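Local coordinates for A rubisco-like protein (Burkholderia fungorum, PDB 3NWR), which is a rubisco-like protein with a catalytic domain related to that of the rubisco large chain, probably acting as an enzyme, perhaps a lyase, at the interface of chains A and B. Coordinates in Å, arbitrary orientation; residue numbers count along the deposited sequence, not the author numbering. Chains: chain A/B, A rubisco-like protein.

The interface of chains A and B. Residues chain A 240-241, 244, 268-269, 272; chain B 240-241, 244, 268-269, 272.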
loop_
_atom_site.group_PDB
_atom_site.type_symbol
_atom_site.label_atom_id
_atom_site.label_comp_id
_atom_site.label_asym_id
_atom_site.label_seq_id
_atom_site.Cartn_x
_atom_site.Cartn_y
_atom_site.Cartn_z
ATOM N N LEU A 240 -15.150 1.266 -2.671
ATOM C CA LEU A 240 -15.781 0.614 -1.512
ATOM C C LEU A 240 -17.299 0.456 -1.641
ATOM O O LEU A 240 -17.827 -0.631 -1.412
ATOM C CB LEU A 240 -15.435 1.330 -0.198
ATOM C CG LEU A 240 -15.983 0.769 1.128
ATOM C CD1 LEU A 240 -17.451 1.164 1.392
ATOM C CD2 LEU A 240 -15.787 -0.748 1.235
ATOM N N ASP A 241 -18.003 1.525 -2.004
ATOM C CA ASP A 241 -19.453 1.417 -2.140
ATOM C C ASP A 241 -19.803 0.336 -3.160
ATOM O O ASP A 241 -20.732 -0.452 -2.952
ATOM C CB ASP A 241 -20.077 2.749 -2.555
ATOM C CG ASP A 241 -19.990 3.805 -1.473
ATOM O OD1 ASP A 241 -19.827 3.469 -0.290
ATOM O OD2 ASP A 241 -20.105 5.001 -1.811
ATOM N N ARG A 244 -19.338 -3.224 -1.782
ATOM C CA ARG A 244 -20.457 -3.654 -0.954
ATOM C C ARG A 244 -21.616 -4.132 -1.814
ATOM O O ARG A 244 -22.243 -5.146 -1.498
ATOM C CB ARG A 244 -20.916 -2.542 -0.001
ATOM C CG ARG A 244 -20.070 -2.453 1.274
ATOM C CD ARG A 244 -20.489 -1.288 2.165
ATOM N NE ARG A 244 -20.012 -1.471 3.538
ATOM C CZ ARG A 244 -19.803 -0.484 4.405
ATOM N NH1 ARG A 244 -20.009 0.779 4.046
ATOM N NH2 ARG A 244 -19.378 -0.758 5.631
ATOM N N SER A 268 -8.888 0.709 5.422
ATOM C CA SER A 268 -10.137 1.431 5.676
ATOM C C SER A 268 -11.319 0.786 4.969
ATOM O O SER A 268 -12.407 0.635 5.548
ATOM C CB SER A 268 -10.002 2.890 5.217
ATOM O OG SER A 268 -8.998 3.539 5.966
ATOM N N ALA A 269 -11.121 0.419 3.710
ATOM C CA ALA A 269 -12.185 -0.208 2.931
ATOM C C ALA A 269 -12.468 -1.624 3.408
ATOM O O ALA A 269 -13.631 -2.022 3.554
ATOM C CB ALA A 269 -11.835 -0.224 1.445
ATOM N N SER A 272 -14.368 -1.946 6.735
ATOM C CA SER A 272 -15.775 -1.603 6.556
ATOM C C SER A 272 -16.531 -2.716 5.821
ATOM O O SER A 272 -17.635 -3.082 6.218
ATOM C CB SER A 272 -15.924 -0.267 5.828
ATOM O OG SER A 272 -15.558 0.796 6.693
ATOM N N LEU B 240 -13.442 3.223 6.868
ATOM C CA LEU B 240 -14.148 4.085 5.905
ATOM C C LEU B 240 -15.448 4.685 6.447
ATOM O O LEU B 240 -15.667 5.890 6.328
ATOM C CB LEU B 240 -14.416 3.357 4.580
ATOM C CG LEU B 240 -15.119 4.114 3.437
ATOM C CD1 LEU B 240 -16.649 4.190 3.613
ATOM C CD2 LEU B 240 -14.515 5.505 3.212
ATOM N N ASP B 241 -16.309 3.862 7.040
ATOM C CA ASP B 241 -17.560 4.394 7.573
ATOM C C ASP B 241 -17.269 5.484 8.601
ATOM O O ASP B 241 -17.938 6.524 8.627
ATOM C CB ASP B 241 -18.413 3.293 8.204
ATOM C CG ASP B 241 -18.954 2.309 7.188
ATOM O OD1 ASP B 241 -19.036 2.632 5.994
ATOM O OD2 ASP B 241 -19.323 1.189 7.598
ATOM N N ARG B 244 -16.162 8.798 6.992
ATOM C CA ARG B 244 -17.286 9.580 6.493
ATOM C C ARG B 244 -17.958 10.345 7.622
ATOM O O ARG B 244 -18.314 11.513 7.451
ATOM C CB ARG B 244 -18.305 8.700 5.758
ATOM C CG ARG B 244 -17.919 8.417 4.301
ATOM C CD ARG B 244 -18.900 7.472 3.616
ATOM N NE ARG B 244 -18.796 7.564 2.158
ATOM C CZ ARG B 244 -19.145 6.599 1.311
ATOM N NH1 ARG B 244 -19.611 5.441 1.769
ATOM N NH2 ARG B 244 -19.020 6.787 0.005
ATOM N N SER B 268 -9.837 2.231 -2.674
ATOM C CA SER B 268 -11.264 1.929 -2.536
ATOM C C SER B 268 -11.950 2.867 -1.553
ATOM O O SER B 268 -13.058 3.363 -1.810
ATOM C CB SER B 268 -11.450 0.478 -2.069
ATOM O OG SER B 268 -10.939 -0.409 -3.039
ATOM N N ALA B 269 -11.306 3.102 -0.418
ATOM C CA ALA B 269 -11.869 3.985 0.599
ATOM C C ALA B 269 -11.836 5.440 0.159
ATOM O O ALA B 269 -12.818 6.174 0.328
ATOM C CB ALA B 269 -11.128 3.830 1.925
ATOM N N SER B 272 -14.405 6.463 -2.512
ATOM C CA SER B 272 -15.740 6.551 -1.930
ATOM C C SER B 272 -15.889 7.806 -1.063
ATOM O O SER B 272 -16.897 8.503 -1.149
ATOM C CB SER B 272 -16.073 5.290 -1.132
ATOM O OG SER B 272 -16.301 4.205 -2.017
#
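The N-terminal turn of helix 240-252 packs against both its two-fold copy and the partner's helix 267-276, and here A:Asp241 and B:Arg244 reach toward each other tip to tip, as do A:Arg244 and B:Asp241. Each guanidinium grips the opposite carboxylate end-on: B:Arg244 NH1 donates to A:Asp241 OD1 at 2.9 Å, on the syn lone pair, while NH2 of the same arginine forms a salt bridge with OD2 at 2.8 Å. The two planes lie 26° apart, nearly coplanar; NH2 meets OD2 on the syn side, 20° out of the carboxylate plane. An arginine chain extended from CG to NE carries the guanidinium across to its partner, and the paired bonds restrain its rotation. In the layer below the ion pairs the leucines meet tip to tip on the axis, A:Leu240 CD1 lying 3.8 Å from B:Leu240 CD1; CG anti to the backbone N (chi1 -179°) turns each side chain toward its twin. Deeper still, A:Ala269 CB packs 3.6 Å from B:Ser268 CB. A:Leu240 N donates to the carbonyl O of B:Ser268 at 3.1 Å, approaching from above the carbonyl plane, and A:Asp241 N donates to the hydroxyl OG of B:Ser272 at 3.2 Å. Both helices belong to the rubisco-type catalytic domain, a beta/alpha barrel, and helix 240-252 follows strand 233-235; the patch joins two such domains in the deposited two-chain assembly, which may correspond to the dimer typical of the rubisco family.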